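PDB 3BWX: Alpha/beta hydrolase from Novosphingobium aromaticivorans, which probably acts as a hydrolase of the alpha/beta hydrolase fold and binds calcium ions. Local coordinates for residues 99-104 with 123-128; 127-132 with 263-268; 221-226 with 250-255. The protein carries 1 engineered substitution. All blocks are in the same frame, centred on the assembly; numbering follows the deposited sequence.

Interaction 1. Residues 99-104 with 123-128; sequences FVAIGT and AAAVLN
Phe99 starts the pairing with its backbone. Its O accepts a hydrogen bond from Ala123 N at 2.8 Å. Val100 comes next, and its CG2 rests 4.1 Å from Ala123 CB. At Ala101 both polar backbone atoms turn to the other strand. Its N bonds to Ala124 O at 3.1 Å, and its O receives Val126 N at 2.8 Å. Ala101 CB shares a face of the sheet with Ala125 CB. The two strands run parallel, with 2° between their directions. They are the neighbouring strands of a beta-alpha-beta unit, joined through helix 106-117, in the central sheet of the alpha/beta hydrolase fold. Ile102 and Val126 lie side by side on the other face, CG1 of Ile102 being 4.0 Å from CG2 of Val126. Helix 272-282 packs on Val126 from this side. Gly103, first residue of a GxSxG sequence that resembles a nucleophile elbow, pairs through N with Val126 O (3.0 Å) and through O with Asn128 N (2.8 Å). At Thr104, OG1 is anti to the carbonyl carbon (chi1 -66°) and lies beside the Asn128 amide. Asn128 ND2 donates to this OG1 at 2.9 Å, nearly in the amide plane.

Interaction 2. Residues 127-132 with 263-268; sequences LNDVGP and IGHAPT. With EDO (1,2-ethanediol), chain F.
Asp129 reaches from the end of strand 122-128 to His265, and its CB and OD2 do the touching. CB packs 3.7 Å from Ala266 CB and 3.8 Å from Pro267 CD. CG is roughly anti to the backbone N (chi1 -152°), on the side of His265. At the tip, OD2 accepts a short hydrogen bond of 2.5 Å from His265 ND1. It uses the anti lone pair, the one away from OD1. The oxygen lies close to the imidazole plane, although carboxylate and ring are turned 45° against each other. OD2 has a second bond, to Ser238 OG, and OD1 is bonded to Gly235 N. The carboxylate is therefore held at both oxygens. In alpha/beta hydrolases the catalytic histidine sits in the loop after the last strand of the sheet, and the position of His265 is consistent with that role. Its side chain also touches the GxSxG turn that holds Ser105. Ala266 CB lies over one face of the imidazole, displaced toward its rim. The peptide between His265 and Ala266 is cis. Asn128 and Pro267 lie alongside each other, running in opposite directions. Asn128 ND2, also bonded to Thr104 OG1, donates to Pro267 O at 3.0 Å, almost straight at 173°. Its buried OD1 has no polar partner in the model and lies 3.2 Å from Pro267 CD.

Interaction 3. Residues 221-226 with 250-255; sequences LFDALA and ASRPGV. With EDO (1,2-ethanediol), chain K.
Ala226 and Val255 meet on the apolar, packed side of this contact. Ala226 CB is 3.9 Å from Val255 CG2, and Val255 also leans on Leu230 of strand 230-235. Phe222 is buried here too. The edge of its ring meets Arg252, with Phe222 CE2 3.8 Å from Arg252 NE, and the ring and guanidinium planes stand 70° apart. The outer side is polar and more open. There Asp223 and Arg252 form a side-on salt bridge. Arg252 NE donates to Asp223 OD1 at 2.8 Å, and Arg252 NH2 to Asp223 OD2 at 2.9 Å. The two flat groups are nearly coplanar, 19° apart. The arginine chain bends at chi2 (61°), which swings CD against the edge of the Phe222 ring. Arg252 NH1 also bonds to Lys248 O. A 1,2-ethanediol, probably from the crystallisation liquor, sits at the tip: its O1 accepts from Arg252 NH1 at 2.9 Å and its O2 from Arg252 NH2 at 3.1 Å. An alanine in place of Arg252 would probably leave the Asp223 carboxylate without its charged mate and uncover the edge of Phe222. A water bridges the two segments, donating to Ala226 O (2.5 Å) and to Pro253 O (2.7 Å). Arg252 to Val255 form a type II beta turn, with Gly254 at positive phi. This turn links helix 243-250 to the edge strand 255-260 of the alpha/beta hydrolase sheet.

How the interactions relate
Interactions 1 and 2 are buried and share Leu127 and Asn128 of strand 122-128. Interaction 3 lies further out, about 19 Å from the chain centre to its own centre, and is only partly buried. Chemistry follows place. Interaction 1 is mostly backbone pairing between strands. Interaction 2 lies at the strand's C-terminal end, where polar side chains meet a loop. Interaction 3 pairs charges on its outer side, next to a small apolar patch. The contacts also touch. Thr104 CG2 packs on Ala266 CB, which joins interactions 1 and 2. Leu127 lies against Phe222 and Leu225, and Pro132 against Phe222. Helix 219-225 of interaction 3 thus rests on the sheet.

Interaction 1. Residues 99-104 with 123-128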
ATOM      1  N   PHE A  99      15.853   3.302   5.117  1.00  9.54           N
ATOM      2  CA  PHE A  99      14.729   3.896   4.387  1.00  7.57           C
ATOM      3  C   PHE A  99      13.565   4.154   5.296  1.00 10.35           C
ATOM      4  O   PHE A  99      13.443   3.558   6.369  1.00  9.47           O
ATOM      5  CB  PHE A  99      14.268   3.007   3.198  1.00  8.01           C
ATOM      6  CG  PHE A  99      13.904   1.572   3.587  1.00  7.68           C
ATOM      7  CD1 PHE A  99      14.884   0.646   3.820  1.00  9.09           C
ATOM      8  CD2 PHE A  99      12.585   1.175   3.750  1.00  9.68           C
ATOM      9  CE1 PHE A  99      14.554  -0.687   4.172  1.00 10.55           C
ATOM     10  CE2 PHE A  99      12.267  -0.137   4.104  1.00 10.72           C
ATOM     11  CZ  PHE A  99      13.258  -1.051   4.326  1.00  8.97           C
ATOM     12  N   VAL A 100      12.713   5.080   4.865  1.00 10.92           N
ATOM     13  CA  VAL A 100      11.391   5.271   5.475  1.00  8.17           C
ATOM     14  C   VAL A 100      10.432   4.384   4.714  1.00  7.46           C
ATOM     15  O   VAL A 100      10.550   4.235   3.476  1.00  9.61           O
ATOM     16  CB  VAL A 100      10.966   6.757   5.404  1.00  6.82           C
ATOM     17  CG1 VAL A 100       9.515   6.938   5.846  1.00  9.32           C
ATOM     18  CG2 VAL A 100      11.983   7.651   6.188  1.00 10.55           C
ATOM     19  N   ALA A 101       9.543   3.725   5.445  1.00  8.52           N
ATOM     20  CA  ALA A 101       8.563   2.837   4.838  1.00  9.14           C
ATOM     21  C   ALA A 101       7.170   3.381   5.107  1.00  6.91           C
ATOM     22  O   ALA A 101       6.810   3.635   6.280  1.00  8.95           O
ATOM     23  CB  ALA A 101       8.717   1.404   5.409  1.00  9.23           C
ATOM     24  N   ILE A 102       6.352   3.558   4.066  1.00  7.41           N
ATOM     25  CA  ILE A 102       4.927   3.933   4.182  1.00  7.56           C
ATOM     26  C   ILE A 102       4.138   2.782   3.574  1.00 11.04           C
ATOM     27  O   ILE A 102       4.214   2.612   2.387  1.00 10.79           O
ATOM     28  CB  ILE A 102       4.596   5.268   3.456  1.00  7.17           C
ATOM     29  CG1 ILE A 102       5.426   6.414   4.029  1.00 10.23           C
ATOM     30  CG2 ILE A 102       3.078   5.481   3.530  1.00  9.43           C
ATOM     31  CD1 ILE A 102       5.129   7.802   3.420  1.00 10.37           C
ATOM     32  N   GLY A 103       3.391   2.003   4.367  1.00  8.43           N
ATOM     33  CA  GLY A 103       2.743   0.784   3.893  1.00  9.11           C
ATOM     34  C   GLY A 103       1.250   0.774   4.169  1.00  8.81           C
ATOM     35  O   GLY A 103       0.816   0.970   5.330  1.00  8.92           O
ATOM     36  N   THR A 104       0.468   0.614   3.094  1.00  8.93           N
ATOM     37  CA  THR A 104      -0.952   0.539   3.178  1.00 11.00           C
ATOM     38  C   THR A 104      -1.425  -0.885   3.156  1.00 10.45           C
ATOM     39  O   THR A 104      -1.130  -1.602   2.223  1.00 11.08           O
ATOM     40  CB  THR A 104      -1.597   1.343   2.078  1.00 13.38           C
ATOM     41  OG1 THR A 104      -1.297   2.728   2.304  1.00 10.19           O
ATOM     42  CG2 THR A 104      -3.136   1.152   2.126  1.00 14.23           C
ATOM     43  N   ALA A 123      14.345   3.881   9.049  1.00  6.33           N
ATOM     44  CA  ALA A 123      14.549   5.218   9.616  1.00  8.17           C
ATOM     45  C   ALA A 123      13.306   5.702  10.359  1.00  9.24           C
ATOM     46  O   ALA A 123      13.415   6.321  11.401  1.00 10.40           O
ATOM     47  CB  ALA A 123      14.972   6.197   8.506  1.00  9.62           C
ATOM     48  N   ALA A 124      12.159   5.418   9.777  1.00  7.50           N
ATOM     49  CA  ALA A 124      10.845   5.701  10.346  1.00  8.00           C
ATOM     50  C   ALA A 124       9.824   4.975   9.490  1.00  5.81           C
ATOM     51  O   ALA A 124      10.145   4.538   8.351  1.00  6.75           O
ATOM     52  CB  ALA A 124      10.592   7.223  10.386  1.00  8.51           C
ATOM     53  N   ALA A 125       8.583   4.858   9.970  1.00  7.18           N
ATOM     54  CA  ALA A 125       7.574   4.139   9.235  1.00  8.31           C
ATOM     55  C   ALA A 125       6.168   4.698   9.514  1.00  8.08           C
ATOM     56  O   ALA A 125       5.876   5.297  10.547  1.00  6.99           O
ATOM     57  CB  ALA A 125       7.611   2.643   9.518  1.00  8.53           C
ATOM     58  N   VAL A 126       5.301   4.421   8.555  1.00  6.52           N
ATOM     59  CA  VAL A 126       3.900   4.719   8.608  1.00  9.14           C
ATOM     60  C   VAL A 126       3.149   3.463   8.261  1.00  8.69           C
ATOM     61  O   VAL A 126       3.417   2.896   7.213  1.00  8.75           O
ATOM     62  CB  VAL A 126       3.527   5.822   7.585  1.00  9.28           C
ATOM     63  CG1 VAL A 126       1.976   6.095   7.627  1.00  7.12           C
ATOM     64  CG2 VAL A 126       4.323   7.110   7.813  1.00  8.34           C
ATOM     65  N   LEU A 127       2.231   3.032   9.122  1.00  7.93           N
ATOM     66  CA  LEU A 127       1.322   1.913   8.853  1.00  7.57           C
ATOM     67  C   LEU A 127      -0.028   2.545   8.576  1.00 10.03           C
ATOM     68  O   LEU A 127      -0.598   3.223   9.439  1.00  9.99           O
ATOM     69  CB  LEU A 127       1.213   0.924  10.016  1.00  9.91           C
ATOM     70  CG  LEU A 127       2.406   0.014  10.332  1.00  9.96           C
ATOM     71  CD1 LEU A 127       2.110  -0.792  11.615  1.00  8.40           C
ATOM     72  CD2 LEU A 127       2.712  -0.920   9.126  1.00  8.88           C
ATOM     73  N   ASN A 128      -0.526   2.353   7.380  1.00  8.17           N
ATOM     74  CA  ASN A 128      -1.801   2.941   6.991  1.00  7.77           C
ATOM     75  C   ASN A 128      -2.894   1.896   7.026  1.00  8.98           C
ATOM     76  O   ASN A 128      -3.037   1.046   6.136  1.00  9.52           O
ATOM     77  CB  ASN A 128      -1.714   3.579   5.645  1.00  9.81           C
ATOM     78  CG  ASN A 128      -3.010   4.205   5.210  1.00 10.35           C
ATOM     79  OD1 ASN A 128      -3.821   4.654   6.030  1.00 10.55           O
ATOM     80  ND2 ASN A 128      -3.192   4.291   3.912  1.00  9.08           N
TER

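Interaction 2. Residues 127-132 with 263-268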
ATOM      1  N   LEU A 127       2.231   3.032   9.122  1.00  7.93           N
ATOM      2  CA  LEU A 127       1.322   1.913   8.853  1.00  7.57           C
ATOM      3  C   LEU A 127      -0.028   2.545   8.576  1.00 10.03           C
ATOM      4  O   LEU A 127      -0.598   3.223   9.439  1.00  9.99           O
ATOM      5  CB  LEU A 127       1.213   0.924  10.016  1.00  9.91           C
ATOM      6  CG  LEU A 127       2.406   0.014  10.332  1.00  9.96           C
ATOM      7  CD1 LEU A 127       2.110  -0.792  11.615  1.00  8.40           C
ATOM      8  CD2 LEU A 127       2.712  -0.920   9.126  1.00  8.88           C
ATOM      9  N   ASN A 128      -0.526   2.353   7.380  1.00  8.17           N
ATOM     10  CA  ASN A 128      -1.801   2.941   6.991  1.00  7.77           C
ATOM     11  C   ASN A 128      -2.894   1.896   7.026  1.00  8.98           C
ATOM     12  O   ASN A 128      -3.037   1.046   6.136  1.00  9.52           O
ATOM     13  CB  ASN A 128      -1.714   3.579   5.645  1.00  9.81           C
ATOM     14  CG  ASN A 128      -3.010   4.205   5.210  1.00 10.35           C
ATOM     15  OD1 ASN A 128      -3.821   4.654   6.030  1.00 10.55           O
ATOM     16  ND2 ASN A 128      -3.192   4.291   3.912  1.00  9.08           N
ATOM     17  N   ASP A 129      -3.647   1.960   8.114  1.00  9.75           N
ATOM     18  CA  ASP A 129      -4.878   1.177   8.332  1.00 10.95           C
ATOM     19  C   ASP A 129      -4.648  -0.321   8.303  1.00  9.44           C
ATOM     20  O   ASP A 129      -5.386  -1.101   7.679  1.00 12.52           O
ATOM     21  CB  ASP A 129      -6.049   1.606   7.423  1.00 10.15           C
ATOM     22  CG  ASP A 129      -7.414   1.333   8.060  1.00 11.01           C
ATOM     23  OD1 ASP A 129      -7.672   1.954   9.078  1.00 10.45           O
ATOM     24  OD2 ASP A 129      -8.172   0.463   7.588  1.00 13.00           O
ATOM     25  N   VAL A 130      -3.577  -0.735   8.940  1.00 10.06           N
ATOM     26  CA  VAL A 130      -3.308  -2.132   9.106  1.00 10.44           C
ATOM     27  C   VAL A 130      -2.537  -2.296  10.409  1.00 13.02           C
ATOM     28  O   VAL A 130      -1.782  -1.418  10.818  1.00 12.50           O
ATOM     29  CB  VAL A 130      -2.572  -2.706   7.916  1.00 12.33           C
ATOM     30  CG1 VAL A 130      -1.209  -2.055   7.728  1.00 15.18           C
ATOM     31  CG2 VAL A 130      -2.557  -4.225   8.011  1.00 17.53           C
ATOM     32  N   GLY A 131      -2.752  -3.436  11.050  1.00 14.15           N
ATOM     33  CA  GLY A 131      -2.091  -3.779  12.298  1.00 16.32           C
ATOM     34  C   GLY A 131      -1.939  -5.282  12.468  1.00 14.72           C
ATOM     35  O   GLY A 131      -2.324  -6.042  11.612  1.00 14.98           O
ATOM     36  N   PRO A 132      -1.335  -5.706  13.595  1.00 14.33           N
ATOM     37  CA  PRO A 132      -1.076  -7.129  13.832  1.00 16.00           C
ATOM     38  C   PRO A 132      -2.318  -7.942  14.172  1.00 19.42           C
ATOM     39  O   PRO A 132      -2.197  -9.142  14.401  1.00 20.72           O
ATOM     40  CB  PRO A 132      -0.119  -7.105  15.016  1.00 14.82           C
ATOM     41  CG  PRO A 132      -0.484  -5.823  15.774  1.00 11.82           C
ATOM     42  CD  PRO A 132      -0.838  -4.856  14.696  1.00 18.80           C
ATOM     43  N   ILE A 263     -14.010   7.986   7.532  1.00 11.49           N
ATOM     44  CA  ILE A 263     -13.547   7.146   6.464  1.00 14.05           C
ATOM     45  C   ILE A 263     -13.101   5.815   7.034  1.00 11.41           C
ATOM     46  O   ILE A 263     -12.748   5.706   8.205  1.00 10.74           O
ATOM     47  CB  ILE A 263     -12.428   7.790   5.584  1.00 13.96           C
ATOM     48  CG1 ILE A 263     -11.126   7.931   6.331  1.00 13.77           C
ATOM     49  CG2 ILE A 263     -12.815   9.148   4.961  1.00 15.36           C
ATOM     50  CD1 ILE A 263     -10.002   8.493   5.435  1.00 19.51           C
ATOM     51  N   GLY A 264     -13.100   4.816   6.164  1.00  9.22           N
ATOM     52  CA  GLY A 264     -12.844   3.449   6.566  1.00 11.21           C
ATOM     53  C   GLY A 264     -11.505   2.984   6.057  1.00  9.42           C
ATOM     54  O   GLY A 264     -10.529   3.757   6.060  1.00  7.84           O
ATOM     55  N   HIS A 265     -11.467   1.716   5.648  1.00 10.51           N
ATOM     56  CA  HIS A 265     -10.253   1.105   5.136  1.00  9.62           C
ATOM     57  C   HIS A 265     -10.051   1.451   3.673  1.00 11.88           C
ATOM     58  O   HIS A 265     -10.818   1.007   2.846  1.00 12.99           O
ATOM     59  CB  HIS A 265     -10.291  -0.418   5.284  1.00 10.12           C
ATOM     60  CG  HIS A 265      -9.026  -1.077   4.841  1.00  9.95           C
ATOM     61  ND1 HIS A 265      -7.874  -1.091   5.616  1.00 11.55           N
ATOM     62  CD2 HIS A 265      -8.720  -1.729   3.694  1.00 19.40           C
ATOM     63  CE1 HIS A 265      -6.937  -1.768   4.966  1.00 16.86           C
ATOM     64  NE2 HIS A 265      -7.420  -2.153   3.792  1.00 14.16           N
ATOM     65  N   ALA A 266      -9.018   2.203   3.285  1.00  9.58           N
ATOM     66  CA  ALA A 266      -8.002   2.904   4.086  1.00  9.88           C
ATOM     67  C   ALA A 266      -7.990   4.418   3.728  1.00 10.44           C
ATOM     68  O   ALA A 266      -8.419   4.829   2.634  1.00 10.28           O
ATOM     69  CB  ALA A 266      -6.633   2.294   3.817  1.00 10.77           C
ATOM     70  N   PRO A 267      -7.443   5.262   4.634  1.00  8.94           N
ATOM     71  CA  PRO A 267      -7.095   6.630   4.251  1.00  9.45           C
ATOM     72  C   PRO A 267      -6.313   6.643   2.935  1.00  7.05           C
ATOM     73  O   PRO A 267      -5.509   5.749   2.663  1.00  8.75           O
ATOM     74  CB  PRO A 267      -6.242   7.120   5.415  1.00  8.69           C
ATOM     75  CG  PRO A 267      -6.803   6.340   6.593  1.00 10.39           C
ATOM     76  CD  PRO A 267      -7.036   4.988   6.023  1.00 11.72           C
ATOM     77  N   THR A 268      -6.588   7.633   2.067  1.00  8.41           N
ATOM     78  CA  THR A 268      -5.934   7.734   0.788  1.00  9.50           C
ATOM     79  C   THR A 268      -4.500   8.318   0.940  1.00  9.67           C
ATOM     80  O   THR A 268      -3.688   8.215  -0.001  1.00 12.00           O
ATOM     81  CB  THR A 268      -6.708   8.644  -0.174  1.00 12.49           C
ATOM     82  OG1 THR A 268      -6.738   9.974   0.343  1.00  9.74           O
ATOM     83  CG2 THR A 268      -8.133   8.107  -0.439  1.00 10.12           C
TER
HETATM   84  C1  EDO F 289      -9.788  12.656   0.086  1.00 28.33           C
HETATM   85  O1  EDO F 289      -8.742  11.680   0.085  1.00 29.91           O
HETATM   86  C2  EDO F 289      -9.289  13.902   0.753  1.00 32.44           C
HETATM   87  O2  EDO F 289      -8.516  14.579  -0.238  1.00 41.60           O

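Interaction 3. Residues 221-226 with 250-255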
ATOM      1  N   LEU A 221       5.963  -8.858  15.232  1.00  9.54           N
ATOM      2  CA  LEU A 221       6.402  -8.115  14.047  1.00  9.98           C
ATOM      3  C   LEU A 221       6.073  -6.608  14.242  1.00 11.72           C
ATOM      4  O   LEU A 221       6.873  -5.724  13.943  1.00 12.66           O
ATOM      5  CB  LEU A 221       5.744  -8.657  12.778  1.00 12.36           C
ATOM      6  CG  LEU A 221       6.038 -10.109  12.423  1.00 14.32           C
ATOM      7  CD1 LEU A 221       5.140 -10.509  11.266  1.00 16.73           C
ATOM      8  CD2 LEU A 221       7.481 -10.287  12.018  1.00 16.82           C
ATOM      9  N   PHE A 222       4.908  -6.316  14.781  1.00  9.74           N
ATOM     10  CA  PHE A 222       4.572  -4.932  15.059  1.00  9.30           C
ATOM     11  C   PHE A 222       5.540  -4.343  16.058  1.00 10.24           C
ATOM     12  O   PHE A 222       6.071  -3.246  15.907  1.00 10.80           O
ATOM     13  CB  PHE A 222       3.133  -4.826  15.598  1.00  9.80           C
ATOM     14  CG  PHE A 222       2.821  -3.459  16.137  1.00  7.22           C
ATOM     15  CD1 PHE A 222       2.526  -2.390  15.283  1.00  7.68           C
ATOM     16  CD2 PHE A 222       2.912  -3.195  17.492  1.00 13.38           C
ATOM     17  CE1 PHE A 222       2.376  -1.097  15.771  1.00 10.69           C
ATOM     18  CE2 PHE A 222       2.769  -1.898  17.963  1.00 11.41           C
ATOM     19  CZ  PHE A 222       2.460  -0.873  17.122  1.00 11.26           C
ATOM     20  N   ASP A 223       5.791  -5.114  17.101  1.00  8.77           N
ATOM     21  CA  ASP A 223       6.614  -4.588  18.192  1.00 10.41           C
ATOM     22  C   ASP A 223       8.027  -4.285  17.749  1.00 12.03           C
ATOM     23  O   ASP A 223       8.614  -3.262  18.171  1.00 12.01           O
ATOM     24  CB  ASP A 223       6.569  -5.509  19.402  1.00  9.99           C
ATOM     25  CG  ASP A 223       5.444  -5.166  20.334  1.00 13.56           C
ATOM     26  OD1 ASP A 223       5.387  -3.981  20.732  1.00 18.06           O
ATOM     27  OD2 ASP A 223       4.634  -6.037  20.718  1.00 17.64           O
ATOM     28  N   ALA A 224       8.571  -5.094  16.841  1.00 12.01           N
ATOM     29  CA  ALA A 224       9.893  -4.813  16.330  1.00 11.44           C
ATOM     30  C   ALA A 224       9.884  -3.518  15.516  1.00  9.98           C
ATOM     31  O   ALA A 224      10.771  -2.683  15.656  1.00 10.91           O
ATOM     32  CB  ALA A 224      10.435  -5.984  15.505  1.00 12.63           C
ATOM     33  N   LEU A 225       8.873  -3.359  14.666  1.00 10.87           N
ATOM     34  CA  LEU A 225       8.699  -2.092  13.947  1.00 10.80           C
ATOM     35  C   LEU A 225       8.552  -0.878  14.875  1.00  9.82           C
ATOM     36  O   LEU A 225       9.120   0.192  14.613  1.00 10.06           O
ATOM     37  CB  LEU A 225       7.501  -2.154  12.971  1.00 11.30           C
ATOM     38  CG  LEU A 225       7.237  -0.947  12.059  1.00  9.99           C
ATOM     39  CD1 LEU A 225       8.427  -0.616  11.123  1.00 10.49           C
ATOM     40  CD2 LEU A 225       5.999  -1.186  11.230  1.00  9.48           C
ATOM     41  N   ALA A 226       7.761  -1.040  15.934  1.00  9.77           N
ATOM     42  CA  ALA A 226       7.509   0.020  16.891  1.00  8.18           C
ATOM     43  C   ALA A 226       8.689   0.424  17.744  1.00  9.83           C
ATOM     44  O   ALA A 226       8.586   1.399  18.499  1.00 10.73           O
ATOM     45  CB  ALA A 226       6.351  -0.383  17.789  1.00  7.15           C
ATOM     46  N   ALA A 250      -0.812   2.141  19.745  1.00  9.53           N
ATOM     47  CA  ALA A 250      -0.416   3.453  20.218  1.00 12.72           C
ATOM     48  C   ALA A 250       0.170   3.463  21.606  1.00 12.13           C
ATOM     49  O   ALA A 250       0.834   4.439  21.971  1.00 13.97           O
ATOM     50  CB  ALA A 250      -1.595   4.409  20.149  1.00 14.06           C
ATOM     51  N   SER A 251      -0.058   2.401  22.380  1.00 13.34           N
ATOM     52  CA  SER A 251       0.426   2.326  23.757  1.00 14.15           C
ATOM     53  C   SER A 251       1.934   2.099  23.824  1.00 15.15           C
ATOM     54  O   SER A 251       2.563   2.343  24.871  1.00 18.09           O
ATOM     55  CB  SER A 251      -0.336   1.238  24.534  1.00 14.27           C
ATOM     56  OG  SER A 251       0.033  -0.052  24.107  1.00 16.29           O
ATOM     57  N   ARG A 252       2.525   1.628  22.728  1.00 14.48           N
ATOM     58  CA  ARG A 252       3.967   1.501  22.637  1.00 13.46           C
ATOM     59  C   ARG A 252       4.626   2.886  22.581  1.00 15.53           C
ATOM     60  O   ARG A 252       4.161   3.799  21.886  1.00 12.79           O
ATOM     61  CB  ARG A 252       4.381   0.742  21.384  1.00 13.86           C
ATOM     62  CG  ARG A 252       4.287  -0.764  21.451  1.00 11.70           C
ATOM     63  CD  ARG A 252       2.908  -1.325  21.693  1.00 10.49           C
ATOM     64  NE  ARG A 252       2.987  -2.780  21.626  1.00 15.40           N
ATOM     65  CZ  ARG A 252       2.081  -3.624  22.104  1.00 18.46           C
ATOM     66  NH1 ARG A 252       0.956  -3.212  22.635  1.00 15.68           N
ATOM     67  NH2 ARG A 252       2.327  -4.913  22.054  1.00 17.50           N
ATOM     68  N   PRO A 253       5.744   3.039  23.282  1.00 17.21           N
ATOM     69  CA  PRO A 253       6.450   4.316  23.304  1.00 15.23           C
ATOM     70  C   PRO A 253       6.840   4.871  21.930  1.00 15.92           C
ATOM     71  O   PRO A 253       7.376   4.152  21.070  1.00 13.50           O
ATOM     72  CB  PRO A 253       7.720   4.028  24.138  1.00 17.71           C
ATOM     73  CG  PRO A 253       7.575   2.660  24.663  1.00 18.99           C
ATOM     74  CD  PRO A 253       6.370   2.006  24.133  1.00 17.51           C
ATOM     75  N   GLY A 254       6.574   6.163  21.731  1.00 14.34           N
ATOM     76  CA  GLY A 254       6.869   6.808  20.467  1.00 14.22           C
ATOM     77  C   GLY A 254       5.883   6.595  19.342  1.00 13.83           C
ATOM     78  O   GLY A 254       6.013   7.221  18.304  1.00 17.70           O
ATOM     79  N   VAL A 255       4.915   5.697  19.489  1.00 10.62           N
ATOM     80  CA  VAL A 255       3.997   5.433  18.412  1.00 10.01           C
ATOM     81  C   VAL A 255       2.903   6.491  18.456  1.00 12.53           C
ATOM     82  O   VAL A 255       2.281   6.691  19.496  1.00 12.04           O
ATOM     83  CB  VAL A 255       3.397   4.013  18.485  1.00  9.93           C
ATOM     84  CG1 VAL A 255       2.395   3.768  17.338  1.00 10.35           C
ATOM     85  CG2 VAL A 255       4.474   2.969  18.500  1.00  8.94           C
TER
HETATM   86  C1  EDO K 294      -1.324  -6.059  22.494  1.00 29.53           C
HETATM   87  O1  EDO K 294      -0.981  -5.196  23.592  1.00 33.28           O
HETATM   88  C2  EDO K 294      -0.769  -7.474  22.634  1.00 26.07           C
HETATM   89  O2  EDO K 294       0.650  -7.406  22.826  1.00 28.91           O
HETATM   90  O   HOH W   1       8.264   1.639  20.980  1.00 21.19           O